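Long-range contacts in Serine/threonine-protein kinase Tel1 (Chaetomium thermophilum, PDB 6SKY), which is an ATP-dependent serine/threonine protein kinase that probably senses DNA damage and switches on checkpoint signalling: residues L1566-G1570 / V1615-S1619; L2752-L2756 / V2906-L2910. All coordinates share one frame; numbering follows the deposited sequence.

Contact 1 of 2, residues L1566-G1570 / V1615-S1619; sequences LKDWG and VVWKS
Two helices of the alpha solenoid, 1557-1569 and 1606-1619, meet here at their C-terminal ends, with Trp1569 of the first laid against Val1615, Lys1618 and Ser1619 of the second. With CG anti to the backbone N (chi1 -166°), the indole is carried across to the other helix. Trp1569 NE1 sits 3.5 Å from Lys1618 CD, and Lys1618 CB lies over one ring face, offset toward the rim. At the six-membered ring, Trp1569 CZ3 comes to 3.7 Å from Ser1619 CB, while the Ser1619 hydroxyl is hydrogen-bonded to Tyr1629. Lys1618 CB, CG and CD lie along the indole, and the bend at chi3 (-57°) turns the chain only beyond CD.

Between the tryptophan and Leu1566 sits Val1615, whose CG1 packs 3.6 Å from Trp1569 CB and 3.9 Å from Leu1566 CD2. The other methyl, CG2, lies beside the backbone of Gly1570, where the first helix ends. Leu1566 also sends CD1 to Val1616 CG2, at 3.8 Å. This is solenoid packing between helices that are not consecutive: helix 1578-1588 comes between them in sequence and adds Leu1585 against Trp1569 and Ser1619, plus Arg1581 in a cation-pi interaction with the indole. Replacing Trp1569 by an alanine is likely to leave Arg1581 without its aromatic partner and to open a gap beside the Lys1618 methylenes. On the Leu1566 and Val1616 side, helix 1627-1644 supplies Trp1632, Ala1633 and Val1636.

Contact 2 of 2, residues L2752-L2756 / V2906-L2910; sequences LGHVL and VKKKL
The imidazole of His2754 carries the Lys2909 chain over one face: CD lies 4.3 Å from the ring centroid and 25° off the normal, a CH-pi contact displaced toward the rim on the CE1 and NE2 side. Pro2797 also touches this histidine. Extended beyond CG, the lysine chain passes the ring, and Lys2909 NZ reaches His2754 O at 3.1 Å, a hydrogen bond to the main chain of the residue whose ring it crosses. The C=O...NZ angle of 169° brings the ammonium almost head-on to the carbonyl.

Beyond the lysine the contact is mostly aliphatic. Val2755 CG2 meets Leu2910 CD2 at 3.9 Å, the two side chains crossing at about a right angle, and Leu2828 touches both. Val2906 packs on the Val2755 carbonyl, its CG2 3.6 Å from Val2755 O. Helix 2732-2755 of the kinase domain thus ends against the 2906-2910 region of the chain, which follows an unmodelled part.

Glu2785 forms a salt bridge with Lys2909 NZ, giving the charge a second partner besides the carbonyl. That carbonyl belongs to the last turn of its helix, whose negative dipole end would probably strengthen the bond, while the nearby ammonium would tend to disfavour protonation of the imidazole.

In the fold
Contact 1 closes before contact 2 opens, so the two come in series along the chain and share no helix. Their centres are 50 Å apart, their nearest atoms about 37 Å, and they lie on opposite sides of the chain's centre. Contact 1 joins helices 1557-1569 and 1606-1619 of the solenoid; contact 2 joins helices 2732-2755 and 2898-2908 in the kinase part. A long run of helices, from 1627-1644 onward, separates them in sequence. Contact 1 therefore packs two solenoid helices that are close in sequence, while contact 2 brings the C-terminal part of the chain against a kinase helix, and neither reaches the nucleotide or magnesium site.

Contact 1 of 2, residues L1566-G1570 / V1615-S1619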
ATOM      1  N   LEU A1566      -5.308 -35.829  41.528  1.00 54.56           N
ATOM      2  CA  LEU A1566      -5.322 -34.621  40.713  1.00 54.56           C
ATOM      3  C   LEU A1566      -6.746 -34.197  40.385  1.00 54.56           C
ATOM      4  O   LEU A1566      -7.102 -33.024  40.532  1.00 54.56           O
ATOM      5  CB  LEU A1566      -4.517 -34.836  39.435  1.00 54.56           C
ATOM      6  CG  LEU A1566      -3.020 -35.088  39.583  1.00 54.56           C
ATOM      7  CD1 LEU A1566      -2.407 -35.250  38.221  1.00 54.56           C
ATOM      8  CD2 LEU A1566      -2.354 -33.968  40.340  1.00 54.56           C
ATOM      9  N   LYS A1567      -7.577 -35.138  39.939  1.00 61.46           N
ATOM     10  CA  LYS A1567      -8.965 -34.822  39.630  1.00 61.46           C
ATOM     11  C   LYS A1567      -9.710 -34.298  40.849  1.00 61.46           C
ATOM     12  O   LYS A1567     -10.578 -33.430  40.719  1.00 61.46           O
ATOM     13  CB  LYS A1567      -9.645 -36.066  39.068  1.00 61.46           C
ATOM     14  CG  LYS A1567     -11.126 -35.942  38.817  1.00 61.46           C
ATOM     15  CD  LYS A1567     -11.651 -37.224  38.191  1.00 61.46           C
ATOM     16  CE  LYS A1567     -13.143 -37.148  37.921  1.00 61.46           C
ATOM     17  NZ  LYS A1567     -13.642 -38.353  37.201  1.00 61.46           N
ATOM     18  N   ASP A1568      -9.378 -34.803  42.038  1.00 63.63           N
ATOM     19  CA  ASP A1568     -10.008 -34.330  43.263  1.00 63.63           C
ATOM     20  C   ASP A1568      -9.504 -32.952  43.659  1.00 63.63           C
ATOM     21  O   ASP A1568     -10.252 -32.161  44.238  1.00 63.63           O
ATOM     22  CB  ASP A1568      -9.748 -35.333  44.383  1.00 63.63           C
ATOM     23  CG  ASP A1568     -10.176 -34.824  45.735  1.00 63.63           C
ATOM     24  OD1 ASP A1568     -11.380 -34.913  46.048  1.00 63.63           O
ATOM     25  OD2 ASP A1568      -9.309 -34.337  46.486  1.00 63.63           O
ATOM     26  N   TRP A1569      -8.240 -32.657  43.363  1.00 55.63           N
ATOM     27  CA  TRP A1569      -7.664 -31.363  43.706  1.00 55.63           C
ATOM     28  C   TRP A1569      -8.433 -30.231  43.045  1.00 55.63           C
ATOM     29  O   TRP A1569      -8.779 -29.238  43.692  1.00 55.63           O
ATOM     30  CB  TRP A1569      -6.200 -31.344  43.287  1.00 55.63           C
ATOM     31  CG  TRP A1569      -5.390 -30.255  43.850  1.00 55.63           C
ATOM     32  CD1 TRP A1569      -5.830 -29.089  44.377  1.00 55.63           C
ATOM     33  CD2 TRP A1569      -3.970 -30.232  43.948  1.00 55.63           C
ATOM     34  NE1 TRP A1569      -4.770 -28.332  44.799  1.00 55.63           N
ATOM     35  CE2 TRP A1569      -3.614 -29.018  44.548  1.00 55.63           C
ATOM     36  CE3 TRP A1569      -2.965 -31.128  43.588  1.00 55.63           C
ATOM     37  CZ2 TRP A1569      -2.298 -28.674  44.792  1.00 55.63           C
ATOM     38  CZ3 TRP A1569      -1.665 -30.785  43.833  1.00 55.63           C
ATOM     39  CH2 TRP A1569      -1.338 -29.570  44.428  1.00 55.63           C
ATOM     40  N   GLY A1570      -8.711 -30.360  41.754  1.00 62.82           N
ATOM     41  CA  GLY A1570      -9.498 -29.353  41.079  1.00 62.82           C
ATOM     42  C   GLY A1570     -10.976 -29.653  41.178  1.00 62.82           C
ATOM     43  O   GLY A1570     -11.519 -30.405  40.366  1.00 62.82           O
ATOM     44  N   VAL A1615      -4.212 -28.350  37.292  1.00 43.11           N
ATOM     45  CA  VAL A1615      -3.904 -29.098  38.501  1.00 43.11           C
ATOM     46  C   VAL A1615      -2.500 -29.676  38.435  1.00 43.11           C
ATOM     47  O   VAL A1615      -1.802 -29.745  39.449  1.00 43.11           O
ATOM     48  CB  VAL A1615      -4.958 -30.190  38.727  1.00 43.11           C
ATOM     49  CG1 VAL A1615      -4.683 -30.907  40.009  1.00 43.11           C
ATOM     50  CG2 VAL A1615      -6.332 -29.576  38.760  1.00 43.11           C
ATOM     51  N   VAL A1616      -2.052 -30.092  37.250  1.00 39.65           N
ATOM     52  CA  VAL A1616      -0.693 -30.610  37.153  1.00 39.65           C
ATOM     53  C   VAL A1616       0.327 -29.501  37.361  1.00 39.65           C
ATOM     54  O   VAL A1616       1.394 -29.738  37.927  1.00 39.65           O
ATOM     55  CB  VAL A1616      -0.488 -31.332  35.815  1.00 39.65           C
ATOM     56  CG1 VAL A1616       0.959 -31.687  35.627  1.00 39.65           C
ATOM     57  CG2 VAL A1616      -1.319 -32.582  35.784  1.00 39.65           C
ATOM     58  N   TRP A1617       0.025 -28.277  36.938  1.00 40.18           N
ATOM     59  CA  TRP A1617       0.921 -27.175  37.267  1.00 40.18           C
ATOM     60  C   TRP A1617       0.880 -26.861  38.753  1.00 40.18           C
ATOM     61  O   TRP A1617       1.921 -26.633  39.374  1.00 40.18           O
ATOM     62  CB  TRP A1617       0.575 -25.928  36.464  1.00 40.18           C
ATOM     63  CG  TRP A1617       1.321 -24.748  36.959  1.00 40.18           C
ATOM     64  CD1 TRP A1617       0.805 -23.649  37.565  1.00 40.18           C
ATOM     65  CD2 TRP A1617       2.735 -24.565  36.935  1.00 40.18           C
ATOM     66  NE1 TRP A1617       1.807 -22.783  37.904  1.00 40.18           N
ATOM     67  CE2 TRP A1617       3.005 -23.326  37.527  1.00 40.18           C
ATOM     68  CE3 TRP A1617       3.802 -25.329  36.459  1.00 40.18           C
ATOM     69  CZ2 TRP A1617       4.292 -22.834  37.658  1.00 40.18           C
ATOM     70  CZ3 TRP A1617       5.070 -24.841  36.590  1.00 40.18           C
ATOM     71  CH2 TRP A1617       5.309 -23.608  37.182  1.00 40.18           C
ATOM     72  N   LYS A1618      -0.315 -26.832  39.338  1.00 45.56           N
ATOM     73  CA  LYS A1618      -0.433 -26.631  40.775  1.00 45.56           C
ATOM     74  C   LYS A1618       0.371 -27.662  41.550  1.00 45.56           C
ATOM     75  O   LYS A1618       0.898 -27.361  42.624  1.00 45.56           O
ATOM     76  CB  LYS A1618      -1.898 -26.699  41.176  1.00 45.56           C
ATOM     77  CG  LYS A1618      -2.303 -25.726  42.237  1.00 45.56           C
ATOM     78  CD  LYS A1618      -3.776 -25.859  42.512  1.00 45.56           C
ATOM     79  CE  LYS A1618      -4.571 -25.652  41.252  1.00 45.56           C
ATOM     80  NZ  LYS A1618      -6.007 -25.922  41.475  1.00 45.56           N
ATOM     81  N   SER A1619       0.479 -28.876  41.018  1.00 46.02           N
ATOM     82  CA  SER A1619       1.214 -29.933  41.698  1.00 46.02           C
ATOM     83  C   SER A1619       2.715 -29.713  41.612  1.00 46.02           C
ATOM     84  O   SER A1619       3.419 -29.790  42.622  1.00 46.02           O
ATOM     85  CB  SER A1619       0.843 -31.281  41.102  1.00 46.02           C
ATOM     86  OG  SER A1619       1.810 -32.250  41.433  1.00 46.02           O
TER

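Contact 2 of 2, residues L2752-L2756 / V2906-L2910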
ATOM      1  N   LEU A2752     -20.206   0.781  14.925  1.00 16.30           N
ATOM      2  CA  LEU A2752     -21.337   0.118  14.292  1.00 16.30           C
ATOM      3  C   LEU A2752     -22.578   0.993  14.296  1.00 16.30           C
ATOM      4  O   LEU A2752     -23.364   0.954  13.350  1.00 16.30           O
ATOM      5  CB  LEU A2752     -21.609  -1.200  14.995  1.00 16.30           C
ATOM      6  CG  LEU A2752     -21.640  -2.426  14.108  1.00 16.30           C
ATOM      7  CD1 LEU A2752     -21.190  -3.618  14.892  1.00 16.30           C
ATOM      8  CD2 LEU A2752     -23.038  -2.619  13.621  1.00 16.30           C
ATOM      9  N   GLY A2753     -22.781   1.786  15.346  1.00 15.89           N
ATOM     10  CA  GLY A2753     -23.910   2.680  15.383  1.00 15.89           C
ATOM     11  C   GLY A2753     -23.722   3.958  14.612  1.00 15.89           C
ATOM     12  O   GLY A2753     -24.710   4.609  14.281  1.00 15.89           O
ATOM     13  N   HIS A2754     -22.484   4.355  14.340  1.00 16.33           N
ATOM     14  CA  HIS A2754     -22.271   5.407  13.357  1.00 16.33           C
ATOM     15  C   HIS A2754     -22.632   4.920  11.960  1.00 16.33           C
ATOM     16  O   HIS A2754     -23.345   5.602  11.221  1.00 16.33           O
ATOM     17  CB  HIS A2754     -20.827   5.889  13.401  1.00 16.33           C
ATOM     18  CG  HIS A2754     -20.406   6.645  12.182  1.00 16.33           C
ATOM     19  ND1 HIS A2754     -20.930   7.874  11.854  1.00 16.33           N
ATOM     20  CD2 HIS A2754     -19.523   6.339  11.205  1.00 16.33           C
ATOM     21  CE1 HIS A2754     -20.383   8.295  10.730  1.00 16.33           C
ATOM     22  NE2 HIS A2754     -19.527   7.380  10.314  1.00 16.33           N
ATOM     23  N   VAL A2755     -22.156   3.734  11.584  1.00 19.59           N
ATOM     24  CA  VAL A2755     -22.393   3.240  10.231  1.00 19.59           C
ATOM     25  C   VAL A2755     -23.876   3.045   9.951  1.00 19.59           C
ATOM     26  O   VAL A2755     -24.323   3.219   8.814  1.00 19.59           O
ATOM     27  CB  VAL A2755     -21.592   1.946  10.003  1.00 19.59           C
ATOM     28  CG1 VAL A2755     -22.133   1.173   8.838  1.00 19.59           C
ATOM     29  CG2 VAL A2755     -20.149   2.275   9.764  1.00 19.59           C
ATOM     30  N   LEU A2756     -24.671   2.706  10.963  1.00 18.09           N
ATOM     31  CA  LEU A2756     -26.096   2.467  10.776  1.00 18.09           C
ATOM     32  C   LEU A2756     -26.967   3.579  11.333  1.00 18.09           C
ATOM     33  O   LEU A2756     -28.167   3.379  11.496  1.00 18.09           O
ATOM     34  CB  LEU A2756     -26.507   1.139  11.405  1.00 18.09           C
ATOM     35  CG  LEU A2756     -25.854  -0.121  10.850  1.00 18.09           C
ATOM     36  CD1 LEU A2756     -26.328  -1.328  11.604  1.00 18.09           C
ATOM     37  CD2 LEU A2756     -26.152  -0.277   9.386  1.00 18.09           C
ATOM     38  N   VAL A2906     -25.752   4.920   4.176  1.00 25.37           N
ATOM     39  CA  VAL A2906     -24.941   3.846   4.744  1.00 25.37           C
ATOM     40  C   VAL A2906     -23.804   3.479   3.805  1.00 25.37           C
ATOM     41  O   VAL A2906     -22.679   3.224   4.240  1.00 25.37           O
ATOM     42  CB  VAL A2906     -25.814   2.623   5.067  1.00 25.37           C
ATOM     43  CG1 VAL A2906     -24.948   1.437   5.389  1.00 25.37           C
ATOM     44  CG2 VAL A2906     -26.726   2.921   6.215  1.00 25.37           C
ATOM     45  N   LYS A2907     -24.072   3.454   2.502  1.00 28.75           N
ATOM     46  CA  LYS A2907     -23.049   3.042   1.552  1.00 28.75           C
ATOM     47  C   LYS A2907     -21.949   4.079   1.415  1.00 28.75           C
ATOM     48  O   LYS A2907     -20.808   3.727   1.107  1.00 28.75           O
ATOM     49  CB  LYS A2907     -23.689   2.767   0.197  1.00 28.75           C
ATOM     50  CG  LYS A2907     -22.731   2.259  -0.839  1.00 28.75           C
ATOM     51  CD  LYS A2907     -23.449   1.897  -2.118  1.00 28.75           C
ATOM     52  CE  LYS A2907     -22.450   1.618  -3.224  1.00 28.75           C
ATOM     53  NZ  LYS A2907     -21.575   2.800  -3.458  1.00 28.75           N
ATOM     54  N   LYS A2908     -22.262   5.353   1.614  1.00 28.90           N
ATOM     55  CA  LYS A2908     -21.224   6.369   1.538  1.00 28.90           C
ATOM     56  C   LYS A2908     -20.491   6.573   2.854  1.00 28.90           C
ATOM     57  O   LYS A2908     -19.422   7.186   2.857  1.00 28.90           O
ATOM     58  CB  LYS A2908     -21.804   7.698   1.062  1.00 28.90           C
ATOM     59  CG  LYS A2908     -22.337   8.579   2.153  1.00 28.90           C
ATOM     60  CD  LYS A2908     -23.101   9.747   1.562  1.00 28.90           C
ATOM     61  CE  LYS A2908     -23.928  10.454   2.623  1.00 28.90           C
ATOM     62  NZ  LYS A2908     -24.936  11.374   2.030  1.00 28.90           N
ATOM     63  N   LYS A2909     -21.025   6.084   3.970  1.00 23.14           N
ATOM     64  CA  LYS A2909     -20.222   6.018   5.183  1.00 23.14           C
ATOM     65  C   LYS A2909     -19.199   4.895   5.158  1.00 23.14           C
ATOM     66  O   LYS A2909     -18.332   4.854   6.029  1.00 23.14           O
ATOM     67  CB  LYS A2909     -21.107   5.841   6.410  1.00 23.14           C
ATOM     68  CG  LYS A2909     -21.772   7.091   6.887  1.00 23.14           C
ATOM     69  CD  LYS A2909     -22.770   6.763   7.943  1.00 23.14           C
ATOM     70  CE  LYS A2909     -23.534   7.971   8.350  1.00 23.14           C
ATOM     71  NZ  LYS A2909     -24.644   7.599   9.238  1.00 23.14           N
ATOM     72  N   LEU A2910     -19.284   3.978   4.199  1.00 25.27           N
ATOM     73  CA  LEU A2910     -18.359   2.861   4.087  1.00 25.27           C
ATOM     74  C   LEU A2910     -17.434   3.005   2.891  1.00 25.27           C
ATOM     75  O   LEU A2910     -16.905   2.007   2.398  1.00 25.27           O
ATOM     76  CB  LEU A2910     -19.122   1.544   3.992  1.00 25.27           C
ATOM     77  CG  LEU A2910     -19.892   1.039   5.204  1.00 25.27           C
ATOM     78  CD1 LEU A2910     -20.604  -0.228   4.853  1.00 25.27           C
ATOM     79  CD2 LEU A2910     -18.951   0.800   6.346  1.00 25.27           C
TER